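Local coordinates for staphylococcus aureus CymR (Staphylococcus aureus, PDB 3T8R), which probably binds DNA as a dimeric Rrf2-type transcriptional regulator that senses oxidation through a thiol and governs stress resistance and the oxidative response, at residues K104-W107 with I108-R111; L31-I34 with A35-N39; L16-S19 with L20-E24; D42-L45 with E46-G50. One frame throughout, in Å; residues are numbered along the deposited sequence.

Interaction 1: K104-W107 with I108-R111; sequences KQLW and IRMR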
# COMPACT_ATOMS: atom_id res chain seq x y z
N LYS A 104 -2.33 8.32 12.14
CA LYS A 104 -3.53 7.96 11.38
C LYS A 104 -3.62 8.79 10.10
O LYS A 104 -3.97 8.26 9.05
CB LYS A 104 -4.80 8.12 12.23
CG LYS A 104 -5.00 7.03 13.27
CD LYS A 104 -6.24 7.32 14.10
CE LYS A 104 -6.33 6.41 15.32
NZ LYS A 104 -6.99 5.11 15.01
N GLN A 105 -3.32 10.08 10.19
CA GLN A 105 -3.39 10.93 9.01
C GLN A 105 -2.31 10.58 7.99
O GLN A 105 -2.53 10.65 6.78
CB GLN A 105 -3.34 12.41 9.39
CG GLN A 105 -3.40 13.36 8.20
CD GLN A 105 -4.64 13.15 7.34
OE1 GLN A 105 -5.61 12.52 7.78
NE2 GLN A 105 -4.62 13.65 6.11
N LEU A 106 -1.14 10.19 8.48
CA LEU A 106 -0.07 9.74 7.60
C LEU A 106 -0.54 8.57 6.72
O LEU A 106 -0.32 8.57 5.51
CB LEU A 106 1.15 9.32 8.41
CG LEU A 106 2.32 8.78 7.58
CD1 LEU A 106 2.81 9.83 6.61
CD2 LEU A 106 3.44 8.33 8.51
N TRP A 107 -1.19 7.58 7.33
CA TRP A 107 -1.69 6.45 6.56
C TRP A 107 -2.73 6.90 5.54
O TRP A 107 -2.80 6.35 4.44
CB TRP A 107 -2.32 5.37 7.46
CG TRP A 107 -1.52 4.90 8.60
CD1 TRP A 107 -1.97 4.67 9.87
CD2 TRP A 107 -0.12 4.58 8.61
NE1 TRP A 107 -0.94 4.23 10.67
CE2 TRP A 107 0.20 4.16 9.91
CE3 TRP A 107 0.88 4.60 7.64
CZ2 TRP A 107 1.49 3.78 10.28
CZ3 TRP A 107 2.16 4.21 8.00
CH2 TRP A 107 2.45 3.81 9.31
N ILE A 108 -3.54 7.88 5.92
CA ILE A 108 -4.54 8.40 4.99
C ILE A 108 -3.84 9.03 3.80
O ILE A 108 -4.27 8.87 2.65
CB ILE A 108 -5.46 9.45 5.65
CG1 ILE A 108 -6.31 8.82 6.76
CG2 ILE A 108 -6.35 10.12 4.61
CD1 ILE A 108 -7.07 7.61 6.33
N ARG A 109 -2.76 9.76 4.08
CA ARG A 109 -1.98 10.41 3.03
C ARG A 109 -1.39 9.37 2.08
O ARG A 109 -1.38 9.58 0.86
CB ARG A 109 -0.87 11.28 3.62
CG ARG A 109 -1.24 12.75 3.78
CD ARG A 109 -0.00 13.61 4.12
NE ARG A 109 0.45 13.38 5.50
CZ ARG A 109 1.70 13.49 5.91
NH1 ARG A 109 2.67 13.83 5.07
NH2 ARG A 109 2.00 13.25 7.18
N MET A 110 -0.90 8.27 2.62
CA MET A 110 -0.35 7.20 1.81
C MET A 110 -1.44 6.58 0.93
O MET A 110 -1.27 6.45 -0.27
CB MET A 110 0.31 6.15 2.69
CG MET A 110 1.56 6.68 3.37
SD MET A 110 2.12 5.63 4.73
CE MET A 110 1.88 4.01 4.00
N ARG A 111 -2.55 6.21 1.56
CA ARG A 111 -3.71 5.68 0.85
C ARG A 111 -4.12 6.57 -0.31
O ARG A 111 -4.31 6.10 -1.44
CB ARG A 111 -4.88 5.53 1.82
CG ARG A 111 -6.15 5.00 1.18
CD ARG A 111 -7.35 5.26 2.08
NE ARG A 111 -7.78 6.65 2.03
CZ ARG A 111 -8.73 7.17 2.82
NH1 ARG A 111 -9.32 6.40 3.73
NH2 ARG A 111 -9.07 8.44 2.71

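Interaction 2: L31-I34 with A35-N39; sequences LKSI and AEENN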
# COMPACT_ATOMS: atom_id res chain seq x y z
N LEU A 31 -12.50 -16.93 -22.56
CA LEU A 31 -12.14 -17.03 -21.15
C LEU A 31 -11.06 -18.07 -21.02
O LEU A 31 -10.09 -17.90 -20.28
CB LEU A 31 -13.35 -17.45 -20.31
CG LEU A 31 -14.19 -16.30 -19.74
CD1 LEU A 31 -14.85 -16.75 -18.44
CD2 LEU A 31 -13.31 -15.09 -19.50
N LYS A 32 -11.23 -19.16 -21.76
CA LYS A 32 -10.26 -20.25 -21.72
C LYS A 32 -8.85 -19.76 -22.01
O LYS A 32 -7.90 -20.13 -21.31
CB LYS A 32 -10.66 -21.35 -22.70
CG LYS A 32 -9.66 -22.49 -22.79
CD LYS A 32 -10.29 -23.72 -23.44
CE LYS A 32 -11.06 -23.34 -24.69
NZ LYS A 32 -11.68 -24.53 -25.35
N SER A 33 -8.69 -18.92 -23.02
CA SER A 33 -7.36 -18.45 -23.40
C SER A 33 -6.77 -17.49 -22.34
O SER A 33 -5.59 -17.57 -22.04
CB SER A 33 -7.36 -17.84 -24.80
OG SER A 33 -7.70 -16.47 -24.78
N ILE A 34 -7.59 -16.62 -21.78
CA ILE A 34 -7.13 -15.71 -20.73
C ILE A 34 -6.69 -16.46 -19.47
O ILE A 34 -5.63 -16.17 -18.90
CB ILE A 34 -8.20 -14.66 -20.36
CG1 ILE A 34 -8.50 -13.77 -21.57
CG2 ILE A 34 -7.73 -13.79 -19.19
CD1 ILE A 34 -9.83 -13.06 -21.50
N ALA A 35 -7.49 -17.43 -19.05
CA ALA A 35 -7.17 -18.23 -17.87
C ALA A 35 -5.85 -18.95 -18.08
O ALA A 35 -4.98 -18.95 -17.21
CB ALA A 35 -8.28 -19.23 -17.57
N GLU A 36 -5.71 -19.57 -19.25
CA GLU A 36 -4.49 -20.29 -19.57
C GLU A 36 -3.31 -19.33 -19.60
O GLU A 36 -2.28 -19.61 -19.00
CB GLU A 36 -4.64 -21.04 -20.90
CG GLU A 36 -5.29 -22.41 -20.71
CD GLU A 36 -5.81 -23.02 -22.00
OE1 GLU A 36 -5.68 -22.38 -23.07
OE2 GLU A 36 -6.35 -24.14 -21.94
N GLU A 37 -3.49 -18.19 -20.26
CA GLU A 37 -2.42 -17.19 -20.37
C GLU A 37 -1.92 -16.70 -19.01
O GLU A 37 -0.77 -16.28 -18.89
CB GLU A 37 -2.87 -16.00 -21.21
CG GLU A 37 -3.06 -16.30 -22.68
CD GLU A 37 -3.36 -15.05 -23.48
OE1 GLU A 37 -3.39 -13.95 -22.87
OE2 GLU A 37 -3.56 -15.15 -24.71
N ASN A 38 -2.78 -16.75 -17.99
CA ASN A 38 -2.46 -16.18 -16.68
C ASN A 38 -2.41 -17.16 -15.52
O ASN A 38 -2.35 -16.77 -14.35
CB ASN A 38 -3.43 -15.04 -16.37
CG ASN A 38 -3.27 -13.89 -17.33
OD1 ASN A 38 -4.06 -13.72 -18.25
ND2 ASN A 38 -2.22 -13.11 -17.15
N ASN A 39 -2.40 -18.45 -15.85
CA ASN A 39 -2.30 -19.49 -14.85
C ASN A 39 -3.39 -19.43 -13.79
O ASN A 39 -3.11 -19.51 -12.60
CB ASN A 39 -0.93 -19.44 -14.17
CG ASN A 39 -0.53 -20.76 -13.58
OD1 ASN A 39 -1.03 -21.81 -13.99
ND2 ASN A 39 0.39 -20.74 -12.61

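Interaction 3: L16-S19 with L20-E24; sequences LMIS and LAKKE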
# COMPACT_ATOMS: atom_id res chain seq x y z
N LEU A 16 -6.92 -9.23 -16.91
CA LEU A 16 -8.00 -9.56 -17.83
C LEU A 16 -8.34 -8.34 -18.70
O LEU A 16 -8.40 -8.41 -19.93
CB LEU A 16 -9.23 -10.01 -17.03
CG LEU A 16 -10.44 -10.72 -17.66
CD1 LEU A 16 -11.74 -10.21 -17.05
CD2 LEU A 16 -10.47 -10.60 -19.17
N MET A 17 -8.53 -7.20 -18.04
CA MET A 17 -8.97 -6.00 -18.73
C MET A 17 -7.91 -5.46 -19.70
O MET A 17 -8.24 -4.96 -20.77
CB MET A 17 -9.40 -4.94 -17.71
CG MET A 17 -10.62 -5.37 -16.91
SD MET A 17 -12.09 -5.47 -17.95
CE MET A 17 -12.34 -3.74 -18.33
N ILE A 18 -6.64 -5.57 -19.33
CA ILE A 18 -5.56 -5.13 -20.21
C ILE A 18 -5.55 -5.99 -21.47
O ILE A 18 -5.39 -5.47 -22.58
CB ILE A 18 -4.19 -5.16 -19.49
CG1 ILE A 18 -4.17 -4.11 -18.37
CG2 ILE A 18 -3.07 -4.89 -20.47
CD1 ILE A 18 -3.04 -4.30 -17.36
N SER A 19 -5.73 -7.29 -21.30
CA SER A 19 -5.82 -8.21 -22.43
C SER A 19 -6.94 -7.81 -23.38
O SER A 19 -6.77 -7.74 -24.60
CB SER A 19 -6.06 -9.64 -21.93
OG SER A 19 -4.83 -10.26 -21.61
N LEU A 20 -8.11 -7.55 -22.82
CA LEU A 20 -9.24 -7.16 -23.64
C LEU A 20 -9.02 -5.80 -24.29
O LEU A 20 -9.44 -5.57 -25.43
CB LEU A 20 -10.54 -7.15 -22.81
CG LEU A 20 -11.06 -8.50 -22.30
CD1 LEU A 20 -12.29 -8.25 -21.44
CD2 LEU A 20 -11.44 -9.40 -23.47
N ALA A 21 -8.35 -4.90 -23.57
CA ALA A 21 -8.08 -3.57 -24.08
C ALA A 21 -7.13 -3.66 -25.27
O ALA A 21 -7.24 -2.89 -26.23
CB ALA A 21 -7.51 -2.66 -22.99
N LYS A 22 -6.23 -4.62 -25.22
CA LYS A 22 -5.26 -4.78 -26.30
C LYS A 22 -5.91 -5.31 -27.57
O LYS A 22 -5.28 -5.39 -28.62
CB LYS A 22 -4.11 -5.68 -25.86
CG LYS A 22 -3.11 -4.96 -25.01
CD LYS A 22 -2.01 -5.90 -24.57
CE LYS A 22 -1.02 -5.19 -23.68
NZ LYS A 22 -0.12 -4.28 -24.44
N LYS A 23 -7.19 -5.65 -27.46
CA LYS A 23 -7.93 -6.18 -28.59
C LYS A 23 -9.17 -5.34 -28.92
O LYS A 23 -9.95 -5.71 -29.80
CB LYS A 23 -8.35 -7.62 -28.30
CG LYS A 23 -7.19 -8.61 -28.29
CD LYS A 23 -6.92 -9.18 -29.68
CE LYS A 23 -8.11 -9.97 -30.20
NZ LYS A 23 -7.82 -10.76 -31.44
N GLU A 24 -9.36 -4.22 -28.23
CA GLU A 24 -10.60 -3.46 -28.39
C GLU A 24 -11.01 -3.30 -29.86
O GLU A 24 -10.24 -2.79 -30.68
CB GLU A 24 -10.52 -2.08 -27.71
CG GLU A 24 -11.86 -1.34 -27.74
CD GLU A 24 -11.78 0.10 -27.26
OE1 GLU A 24 -12.64 0.91 -27.70
OE2 GLU A 24 -10.88 0.44 -26.44

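Interaction 4: D42-L45 with E46-G50; sequences DLYL and EQLVG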
# COMPACT_ATOMS: atom_id res chain seq x y z
N ASP A 42 -10.44 -21.52 -14.96
CA ASP A 42 -11.54 -20.84 -15.64
C ASP A 42 -12.61 -20.43 -14.63
O ASP A 42 -13.26 -19.40 -14.79
CB ASP A 42 -12.17 -21.75 -16.71
CG ASP A 42 -11.29 -21.90 -17.93
OD1 ASP A 42 -11.68 -21.41 -19.01
OD2 ASP A 42 -10.21 -22.52 -17.82
N LEU A 43 -12.77 -21.25 -13.60
CA LEU A 43 -13.76 -20.99 -12.57
C LEU A 43 -13.41 -19.72 -11.79
O LEU A 43 -14.28 -18.91 -11.48
CB LEU A 43 -13.88 -22.20 -11.65
CG LEU A 43 -15.02 -22.28 -10.62
CD1 LEU A 43 -16.39 -22.35 -11.30
CD2 LEU A 43 -14.79 -23.48 -9.70
N TYR A 44 -12.13 -19.55 -11.49
CA TYR A 44 -11.69 -18.37 -10.78
C TYR A 44 -11.89 -17.14 -11.66
O TYR A 44 -12.31 -16.10 -11.19
CB TYR A 44 -10.23 -18.50 -10.36
CG TYR A 44 -9.70 -17.32 -9.59
CD1 TYR A 44 -9.86 -17.23 -8.21
CD2 TYR A 44 -9.02 -16.29 -10.24
CE1 TYR A 44 -9.37 -16.14 -7.50
CE2 TYR A 44 -8.53 -15.21 -9.54
CZ TYR A 44 -8.71 -15.14 -8.17
OH TYR A 44 -8.22 -14.05 -7.48
N LEU A 45 -11.60 -17.29 -12.95
CA LEU A 45 -11.74 -16.18 -13.88
C LEU A 45 -13.21 -15.75 -13.92
O LEU A 45 -13.53 -14.57 -13.99
CB LEU A 45 -11.29 -16.58 -15.29
CG LEU A 45 -10.44 -15.60 -16.11
CD1 LEU A 45 -10.42 -16.02 -17.58
CD2 LEU A 45 -10.90 -14.16 -15.99
N GLU A 46 -14.09 -16.74 -13.86
CA GLU A 46 -15.52 -16.49 -13.90
C GLU A 46 -15.95 -15.54 -12.78
O GLU A 46 -16.84 -14.71 -12.98
CB GLU A 46 -16.29 -17.81 -13.80
CG GLU A 46 -17.80 -17.66 -13.88
CD GLU A 46 -18.25 -17.00 -15.16
OE1 GLU A 46 -19.20 -16.19 -15.10
OE2 GLU A 46 -17.65 -17.29 -16.22
N GLN A 47 -15.32 -15.65 -11.63
CA GLN A 47 -15.64 -14.79 -10.49
C GLN A 47 -15.20 -13.35 -10.70
O GLN A 47 -15.71 -12.44 -10.04
CB GLN A 47 -15.03 -15.35 -9.21
CG GLN A 47 -15.65 -16.66 -8.77
CD GLN A 47 -15.01 -17.21 -7.51
OE1 GLN A 47 -13.91 -16.80 -7.13
NE2 GLN A 47 -15.70 -18.13 -6.85
N LEU A 48 -14.26 -13.14 -11.60
CA LEU A 48 -13.80 -11.80 -11.92
C LEU A 48 -14.69 -11.23 -13.00
O LEU A 48 -15.05 -10.05 -12.97
CB LEU A 48 -12.35 -11.83 -12.42
CG LEU A 48 -11.36 -12.56 -11.52
CD1 LEU A 48 -10.00 -12.56 -12.18
CD2 LEU A 48 -11.29 -11.88 -10.17
N VAL A 49 -15.04 -12.07 -13.96
CA VAL A 49 -15.85 -11.64 -15.08
C VAL A 49 -17.23 -11.18 -14.63
O VAL A 49 -17.74 -10.17 -15.10
CB VAL A 49 -16.00 -12.76 -16.09
CG1 VAL A 49 -17.17 -12.47 -17.01
CG2 VAL A 49 -14.71 -12.94 -16.87
N GLY A 50 -17.82 -11.92 -13.70
CA GLY A 50 -19.14 -11.60 -13.20
C GLY A 50 -19.34 -10.12 -12.89
O GLY A 50 -20.19 -9.47 -13.50

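Interaction 1: K104-W107 with I108-R111
Trp107 O accepts the backbone N-H of Arg111 at 2.9 Å in an almost straight bond, with an N-H...O angle of 175°. Three more bonds of the same i to i+4 kind, from Ile108 N, Arg109 N and Met110 N, make these eight residues two regular turns of helix.

On one flank the side chains of Trp107 and Met110 run side by side and point the same way. Met110 SD meets the indole at its edge, close to the ring plane, 3.3 Å from Trp107 CE3: a Met-aromatic contact. With chi1 of -68° Met110 CG stands anti to its own carbonyl carbon, which turns the thioether back along the helix toward the ring. A polarisable sulfur suits such an edge, where the ring hydrogens carry slight positive charge. The indole N-H is held separately, Trp107 NE1 being hydrogen-bonded to Glu99 OE1, and Lys104 NZ bonds Ile96 O ahead of the helix.

Leu106 and Arg109 form a second pair. Leu106 CD1 lies over one face of the guanidinium, 3.6 Å from Arg109 NH2, so a methyl group meets the flat, poorly solvated face while the N-H groups point outward in the plane. Farther round, Gln105 OE1 reaches across the branched Ile108, 3.7 Å from its CB.

This is a surface stretch of helix 101-119, set well away from the winged-helix body and facing the second subunit of the dimer. Arg109 NH1 bonds Thr121 OG1 of that subunit, Met110 packs on Val114 of its helix 101-119, and Trp107 packs on Arg11 of its helix 8-21.

Interaction 2: L31-I34 with A35-N39
Lys32 and Glu36 sit one turn apart on helix 31-37, the short helix that precedes helix 42-54 in the helix-turn-helix of this Rrf2-type regulator. Their side chains run side by side, and the lysine brings its aliphatic stem, not its ammonium group, to the glutamate: Lys32 CG is 3.8 Å from Glu36 OE2. The charged ends stay apart, with Lys32 NZ 6.3 Å from Glu36 OE2, so any attraction between them is probably modest. Long, flexible charged chains suit this solvent-facing side.

Ile34 and Ala35 belong to the buried side. Small Ala35 lets helix 42-54 approach through Asp42, whereas branched Ile34 packs against Leu16 of helix 8-21.

Behind the side chains stand the backbone bonds that position them. Ala35 N donates to Leu31 O at 2.9 Å, and Glu36 N and Glu37 N continue the pattern to Lys32 O and Ser33 O. The bond from Asn38 N to Ile34 O is weak as the helix runs out. Asn39, at positive phi (57°), is the C-prime residue of a Schellman motif; asparagine tolerates that conformation better than most residues. The motif closes with Leu40 N meeting Ala35 O and a weak bond of 3.4 Å from Asn39 N to Glu36 O.

Interaction 3: L16-S19 with L20-E24
Leu20 packs back on Leu16 where helix 8-21, the first helix of the winged helix-turn-helix fold, nears its end. Followed outward, Leu20 CB lies near Met17 O; CG comes to 3.6 Å from Leu16 O and also approaches Leu16 CD2; and at the tip CD1 meets that methyl, Leu16 CD2, at 3.7 Å. Leu20 CG stands anti to its carbonyl carbon (chi1 -67°), which sends the chain back over the preceding turn, where the two leucines cross at a slant. Leucine suits both places: its forked end fills the interior without bringing in a polar group. Met17 SD, 4.5 Å from Leu20 CD1, borders the same cluster more loosely.

The wider surroundings are apolar too. Leu16 reaches Leu45, Val49 and Leu52 of helix 42-54, Leu20 lies on Leu70 of strand 67-70, and compact Ala21 fits against Leu123 and Ala127 of helix 123-127.

In the backbone, Ala21 N donates to Met17 O at 2.8 Å and Lys22 N to Ile18 O at 2.9 Å; Lys22 N also reaches Ser19 O weakly, and a type I turn from Ala21 to Glu24 follows. Lysine suits this border, having an aliphatic stem and a charged head. Lys22 CG comes to 3.4 Å from Ile18 O, and its NZ finds a hydrogen-bond partner in Ala127 O. Just short of the terminal nitrogen, Lys22 CE runs alongside the isoleucine and touches Ile18 CG2 at 3.8 Å.

Interaction 4: D42-L45 with E46-G50
Leu45, Glu46 and Tyr44 carry this contact, which spans the first turns of helix 42-54. Leu45 is the hub: its carbonyl O takes two backbone donors, Leu48 N and Val49 N, each at 2.9 Å. Val49 N comes nearly along the C=O axis, as in a regular alpha-helical bond, while Leu48 N stands above the carbonyl plane, 59° out of it. Leu45 CD2 also touches Val49 CG2 at 4.1 Å, the two chains slanting past each other. Such apolar side chains suit the inner side of the helix, where Leu45 and Val49 both lie on Leu31 of helix 31-37.

With CG anti to the backbone N (chi1 -179°), the Tyr44 ring projects outward and leans toward the next turn, where CE2 meets Leu48 CD1 at 4.0 Å. An aromatic ring with a hydroxyl fits this half-covered flank, shared with Thr8 and Lys9 of helix 8-21.

Glu46 N bonds Asp42 O at 2.9 Å, and the stem of Glu46 rests near the previous turn through CB, 3.3 Å from Leu43 O. Its carboxylate leads outward, where a long, weak ion pair with Arg53 is in range.

Gln47 N divides itself between Leu43 O and Tyr44 O, both bonds weak. The chemistry implies a helix whose backbone bonding, shared between i+3 and i+4 partners, is supplemented by aliphatic packing of Leu45 and Val49 on the inner side and by the Tyr44-Leu48 contact on the flank.

Overall arrangement
Along the chain the order is interaction 3, interaction 2, interaction 4 and finally interaction 1. The first three lie on successive helices, 8-21, 31-37 and 42-54, with centres 11 to 16 Å apart, and they touch one another: Leu16 of interaction 3 meets Ile34 of interaction 2 as well as Leu45 and Val49 of interaction 4. Together they form a three-helix core, consistent with the DNA-binding part of an Rrf2-type regulator. Interaction 1, on helix 101-119, lies elsewhere, its centre 33 to 37 Å from theirs and across the chain's centre. It packs on the second subunit through five residues, while interactions 2 and 3 touch that subunit more lightly.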